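Local coordinates for flagellar regulatory protein C (Vibrio cholerae, PDB 4QHS) that probably acts as an ATP-hydrolysing activator of sigma-54-dependent transcription of flagellar genes, with its AAA+ domain assembled into a heptamer, at residues Asn80-Thr85 / Ser119-Asn124; Ala84-Tyr89 / Gly111-Asp116. One frame throughout, in Å; residues are numbered along the deposited sequence.

Contact 1 of 2, residues Asn80-Thr85 / Ser119-Asn124; sequences NMLEAT and SEMDLN
L82 and E83 open the short helix 82-87 that leads into the GAFTGA-bearing loop of this sigma-54 activator AAA+ domain, and they face the turn at the start of helix 123-135. The apolar half of the contact is a light touch: CD2 of L82 lies 4.4 Å from CG of M121, while the backbones stay well apart, with the CA atoms of L82 and M121 8.4 Å from each other. E83 takes the polar half. Its CG is anti to the backbone N (chi1 176°) and the chain runs on extended, bringing the carboxylate to N124. The two side chains cross at about a right angle, and E83 OE1 remains 3.9 Å from N124 ND2, too far for a hydrogen bond, with the carboxylate and amide planes 36° apart. The amide has a firmer partner: OD1 of N124 accepts a hydrogen bond from the backbone N of D79 of the second subunit. D122 OD1 and E83 OE1 lie 5.2 Å apart; if both carboxylates are charged, the long, weak ion pair of E83 OE2 with K128 may ease their repulsion. D122 occupies the N-cap of helix 123-135, its OD1 bonded to the backbone N of L125, while L82 also packs on L125 and on I72 of strand 69-73, and M121 reaches L129 further along helix 123-135.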
loop_
_atom_site.group_PDB
_atom_site.type_symbol
_atom_site.label_atom_id
_atom_site.label_comp_id
_atom_site.label_asym_id
_atom_site.label_seq_id
_atom_site.Cartn_x
_atom_site.Cartn_y
_atom_site.Cartn_z
ATOM N N ASN A 80 1.529 -18.670 -13.316
ATOM C CA ASN A 80 1.507 -17.680 -14.407
ATOM C C ASN A 80 2.363 -17.975 -15.650
ATOM O O ASN A 80 2.815 -17.052 -16.324
ATOM C CB ASN A 80 1.925 -16.307 -13.875
ATOM C CG ASN A 80 1.155 -15.182 -14.526
ATOM O OD1 ASN A 80 -0.058 -15.292 -14.736
ATOM N ND2 ASN A 80 1.850 -14.099 -14.869
ATOM N N MET A 81 2.550 -19.248 -15.979
ATOM C CA MET A 81 3.487 -19.620 -17.035
ATOM C C MET A 81 2.865 -19.648 -18.408
ATOM O O MET A 81 3.545 -20.006 -19.373
ATOM C CB MET A 81 4.103 -20.981 -16.733
ATOM C CG MET A 81 5.093 -20.922 -15.591
ATOM S SD MET A 81 6.575 -20.019 -16.122
ATOM C CE MET A 81 7.228 -21.171 -17.343
ATOM N N LEU A 82 1.592 -19.258 -18.502
ATOM C CA LEU A 82 0.843 -19.386 -19.759
ATOM C C LEU A 82 1.542 -18.687 -20.915
ATOM O O LEU A 82 1.736 -19.275 -21.966
ATOM C CB LEU A 82 -0.568 -18.819 -19.615
ATOM C CG LEU A 82 -1.390 -18.690 -20.912
ATOM C CD1 LEU A 82 -1.518 -20.047 -21.630
ATOM C CD2 LEU A 82 -2.793 -18.114 -20.621
ATOM N N GLU A 83 1.906 -17.426 -20.704
ATOM C CA GLU A 83 2.581 -16.636 -21.725
ATOM C C GLU A 83 3.933 -17.251 -22.092
ATOM O O GLU A 83 4.282 -17.338 -23.277
ATOM C CB GLU A 83 2.753 -15.194 -21.249
ATOM C CG GLU A 83 3.519 -14.308 -22.188
ATOM C CD GLU A 83 3.378 -12.844 -21.814
ATOM O OE1 GLU A 83 2.254 -12.418 -21.462
ATOM O OE2 GLU A 83 4.382 -12.115 -21.863
ATOM N N ALA A 84 4.681 -17.709 -21.095
ATOM C CA ALA A 84 5.974 -18.333 -21.387
ATOM C C ALA A 84 5.801 -19.637 -22.177
ATOM O O ALA A 84 6.576 -19.938 -23.092
ATOM C CB ALA A 84 6.740 -18.591 -20.118
ATOM N N THR A 85 4.785 -20.413 -21.823
ATOM C CA THR A 85 4.546 -21.678 -22.501
ATOM C C THR A 85 4.123 -21.442 -23.948
ATOM O O THR A 85 4.627 -22.083 -24.862
ATOM C CB THR A 85 3.478 -22.487 -21.791
ATOM O OG1 THR A 85 2.302 -21.687 -21.689
ATOM C CG2 THR A 85 3.932 -22.808 -20.403
ATOM N N SER A 119 -10.685 -17.563 -23.188
ATOM C CA SER A 119 -11.192 -16.381 -22.554
ATOM C C SER A 119 -10.425 -16.027 -21.304
ATOM O O SER A 119 -10.719 -15.068 -20.681
ATOM C CB SER A 119 -12.666 -16.539 -22.243
ATOM O OG SER A 119 -12.869 -17.489 -21.249
ATOM N N GLU A 120 -9.428 -16.809 -20.948
ATOM C CA GLU A 120 -8.725 -16.580 -19.695
ATOM C C GLU A 120 -7.401 -15.866 -19.918
ATOM O O GLU A 120 -6.668 -15.585 -18.977
ATOM C CB GLU A 120 -8.517 -17.904 -18.954
ATOM C CG GLU A 120 -9.828 -18.608 -18.586
ATOM C CD GLU A 120 -10.900 -17.659 -18.022
ATOM O OE1 GLU A 120 -10.566 -16.770 -17.209
ATOM O OE2 GLU A 120 -12.087 -17.806 -18.393
ATOM N N MET A 121 -7.102 -15.558 -21.170
ATOM C CA MET A 121 -5.966 -14.701 -21.459
ATOM C C MET A 121 -6.222 -13.275 -21.017
ATOM O O MET A 121 -7.240 -12.687 -21.381
ATOM C CB MET A 121 -5.659 -14.668 -22.936
ATOM C CG MET A 121 -5.251 -15.949 -23.513
ATOM S SD MET A 121 -4.763 -15.598 -25.197
ATOM C CE MET A 121 -4.117 -17.212 -25.613
ATOM N N ASP A 122 -5.276 -12.692 -20.294
ATOM C CA ASP A 122 -5.355 -11.258 -20.030
ATOM C C ASP A 122 -5.182 -10.480 -21.331
ATOM O O ASP A 122 -4.736 -11.021 -22.363
ATOM C CB ASP A 122 -4.327 -10.810 -18.976
ATOM C CG ASP A 122 -2.874 -10.938 -19.444
ATOM O OD1 ASP A 122 -2.515 -10.473 -20.552
ATOM O OD2 ASP A 122 -2.072 -11.487 -18.661
ATOM N N LEU A 123 -5.530 -9.205 -21.258
ATOM C CA LEU A 123 -5.560 -8.311 -22.403
ATOM C C LEU A 123 -4.188 -8.148 -23.086
ATOM O O LEU A 123 -4.098 -8.134 -24.308
ATOM C CB LEU A 123 -6.103 -6.950 -21.949
ATOM C CG LEU A 123 -7.614 -6.932 -21.666
ATOM C CD1 LEU A 123 -8.078 -5.557 -21.133
ATOM C CD2 LEU A 123 -8.384 -7.306 -22.910
ATOM N N ASN A 124 -3.124 -8.045 -22.295
ATOM C CA ASN A 124 -1.782 -7.986 -22.852
ATOM C C ASN A 124 -1.472 -9.220 -23.701
ATOM O O ASN A 124 -0.947 -9.128 -24.817
ATOM C CB ASN A 124 -0.754 -7.860 -21.741
ATOM C CG ASN A 124 0.639 -7.623 -22.279
ATOM O OD1 ASN A 124 0.919 -6.569 -22.840
ATOM N ND2 ASN A 124 1.521 -8.606 -22.113
#

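Contact 2 of 2, residues Ala84-Tyr89 / Gly111-Asp116; sequences ATLFGY and GTILLD
L86 meets L115 methyl to methyl, and this one touch is the tight part of the contact: CD2 of L86 comes within 3.7 Å of CD2 of L115. The two leucines approach obliquely across a backbone separation of 9.4 Å between their CA atoms, so side chains alone fill the gap between helix and strand. L115 has CG anti to its carbonyl carbon (chi1 -52°), a staggered setting that carries CD2 to the helix. The first torsion of L86 is less regular: at -98° it sits well off the staggered value. Its chi2 of 177° runs CD1 out in extension, and the other branch, CD2, is the one turned to the strand. On the looser side is I113, two residues earlier on the same strand. Its CB points to the helix, yet CD1 stops 4.4 Å from CD2 of L86. The same methyl of L86 thus faces both I113 and L115, which project from one face of the strand, as alternate residues of a beta strand do. Strand 112-116 is an inner strand of the parallel sheet of the AAA+ core, and its ILLD sequence matches the Walker B motif of this ATPase family; D116 OD1, at its end, hydrogen-bonds to OG1 of T156 on the neighbouring strand. I113, on the loose side, is nonetheless buried and packs on V153 and V151; on the tight side L115 also rests on I72 of strand 69-73. Beyond L86, the segment 84-89 departs from the sheet: F87, the last residue of the helix, lies against helix 123-135, G88 leads out with positive phi, and Y89 stacks edge-to-face with F94 of the GAFTGA sequence.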
loop_
_atom_site.group_PDB
_atom_site.type_symbol
_atom_site.label_atom_id
_atom_site.label_comp_id
_atom_site.label_asym_id
_atom_site.label_seq_id
_atom_site.Cartn_x
_atom_site.Cartn_y
_atom_site.Cartn_z
ATOM N N ALA A 84 4.681 -17.709 -21.095
ATOM C CA ALA A 84 5.974 -18.333 -21.387
ATOM C C ALA A 84 5.801 -19.637 -22.177
ATOM O O ALA A 84 6.576 -19.938 -23.092
ATOM C CB ALA A 84 6.740 -18.591 -20.118
ATOM N N THR A 85 4.785 -20.413 -21.823
ATOM C CA THR A 85 4.546 -21.678 -22.501
ATOM C C THR A 85 4.123 -21.442 -23.948
ATOM O O THR A 85 4.627 -22.083 -24.862
ATOM C CB THR A 85 3.478 -22.487 -21.791
ATOM O OG1 THR A 85 2.302 -21.687 -21.689
ATOM C CG2 THR A 85 3.932 -22.808 -20.403
ATOM N N LEU A 86 3.225 -20.490 -24.155
ATOM C CA LEU A 86 2.742 -20.171 -25.502
ATOM C C LEU A 86 3.837 -19.670 -26.448
ATOM O O LEU A 86 3.970 -20.162 -27.577
ATOM C CB LEU A 86 1.628 -19.119 -25.425
ATOM C CG LEU A 86 0.216 -19.695 -25.486
ATOM C CD1 LEU A 86 -0.827 -18.588 -25.329
ATOM C CD2 LEU A 86 -0.011 -20.491 -26.783
ATOM N N PHE A 87 4.616 -18.694 -25.979
ATOM C CA PHE A 87 5.580 -17.998 -26.826
ATOM C C PHE A 87 7.002 -18.509 -26.678
ATOM O O PHE A 87 7.844 -18.272 -27.545
ATOM C CB PHE A 87 5.535 -16.499 -26.526
ATOM C CG PHE A 87 4.228 -15.880 -26.876
ATOM C CD1 PHE A 87 3.937 -15.544 -28.184
ATOM C CD2 PHE A 87 3.266 -15.673 -25.911
ATOM C CE1 PHE A 87 2.711 -14.992 -28.518
ATOM C CE2 PHE A 87 2.042 -15.116 -26.242
ATOM C CZ PHE A 87 1.766 -14.779 -27.545
ATOM N N GLY A 88 7.275 -19.214 -25.588
ATOM C CA GLY A 88 8.621 -19.676 -25.331
ATOM C C GLY A 88 9.425 -18.492 -24.834
ATOM O O GLY A 88 8.919 -17.374 -24.778
ATOM N N TYR A 89 10.687 -18.727 -24.497
ATOM C CA TYR A 89 11.507 -17.693 -23.902
ATOM C C TYR A 89 12.983 -18.002 -24.062
ATOM O O TYR A 89 13.380 -19.133 -24.358
ATOM C CB TYR A 89 11.169 -17.524 -22.417
ATOM C CG TYR A 89 11.145 -18.826 -21.636
ATOM C CD1 TYR A 89 9.986 -19.602 -21.578
ATOM C CD2 TYR A 89 12.278 -19.285 -20.967
ATOM C CE1 TYR A 89 9.955 -20.794 -20.869
ATOM C CE2 TYR A 89 12.258 -20.480 -20.258
ATOM C CZ TYR A 89 11.090 -21.228 -20.209
ATOM O OH TYR A 89 11.050 -22.407 -19.500
ATOM N N GLY A 111 1.435 -27.786 -38.381
ATOM C CA GLY A 111 0.265 -28.496 -37.886
ATOM C C GLY A 111 -0.869 -27.635 -37.341
ATOM O O GLY A 111 -1.318 -26.691 -37.993
ATOM N N THR A 112 -1.339 -27.976 -36.142
ATOM C CA THR A 112 -2.498 -27.318 -35.536
ATOM C C THR A 112 -2.286 -27.065 -34.062
ATOM O O THR A 112 -1.721 -27.908 -33.347
ATOM C CB THR A 112 -3.783 -28.166 -35.705
ATOM O OG1 THR A 112 -4.066 -28.311 -37.092
ATOM C CG2 THR A 112 -4.965 -27.507 -35.038
ATOM N N ILE A 113 -2.688 -25.911 -33.580
ATOM C CA ILE A 113 -2.662 -25.648 -32.163
ATOM C C ILE A 113 -4.066 -25.420 -31.650
ATOM O O ILE A 113 -4.856 -24.792 -32.289
ATOM C CB ILE A 113 -1.728 -24.494 -31.794
ATOM C CG1 ILE A 113 -1.569 -24.396 -30.285
ATOM C CG2 ILE A 113 -2.247 -23.223 -32.283
ATOM C CD1 ILE A 113 -0.389 -23.627 -29.847
ATOM N N LEU A 114 -4.359 -25.992 -30.502
ATOM C CA LEU A 114 -5.609 -25.812 -29.831
ATOM C C LEU A 114 -5.426 -24.954 -28.609
ATOM O O LEU A 114 -4.709 -25.296 -27.724
ATOM C CB LEU A 114 -6.197 -27.144 -29.427
ATOM C CG LEU A 114 -7.303 -27.103 -28.390
ATOM C CD1 LEU A 114 -8.441 -26.282 -28.850
ATOM C CD2 LEU A 114 -7.755 -28.461 -28.131
ATOM N N LEU A 115 -6.090 -23.822 -28.581
ATOM C CA LEU A 115 -6.031 -22.963 -27.438
ATOM C C LEU A 115 -7.299 -23.092 -26.644
ATOM O O LEU A 115 -8.254 -22.427 -26.904
ATOM C CB LEU A 115 -5.825 -21.534 -27.864
ATOM C CG LEU A 115 -4.671 -21.297 -28.795
ATOM C CD1 LEU A 115 -4.846 -19.977 -29.360
ATOM C CD2 LEU A 115 -3.397 -21.368 -28.067
ATOM N N ASP A 116 -7.278 -23.979 -25.674
ATOM C CA ASP A 116 -8.422 -24.334 -24.894
ATOM C C ASP A 116 -8.680 -23.280 -23.860
ATOM O O ASP A 116 -7.786 -22.824 -23.221
ATOM C CB ASP A 116 -8.151 -25.648 -24.209
ATOM C CG ASP A 116 -9.254 -26.613 -24.346
ATOM O OD1 ASP A 116 -10.403 -26.217 -24.472
ATOM O OD2 ASP A 116 -8.972 -27.801 -24.291
#

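Overall arrangement
Contacts 1 and 2 lie on the same side of the chain's centre, with their own centres 10 Å apart, and both draw on helix 82-87, sharing A84 and T85. M121 joins them directly: its CE packs 3.6 Å from CD1 of L86, so the apolar layer of contact 2 continues into the partly buried interface of contact 1. Strand 112-116 and helix 123-135 follow each other in the chain, and helix 82-87 is packed against both. Contact 2 borders the strand that ends in the presumed Walker B aspartate, D116, whereas contact 1 reaches the subunit boundary through N124. The shared helix thus connects the ATPase core with the segment leading to the GAFTGA loop.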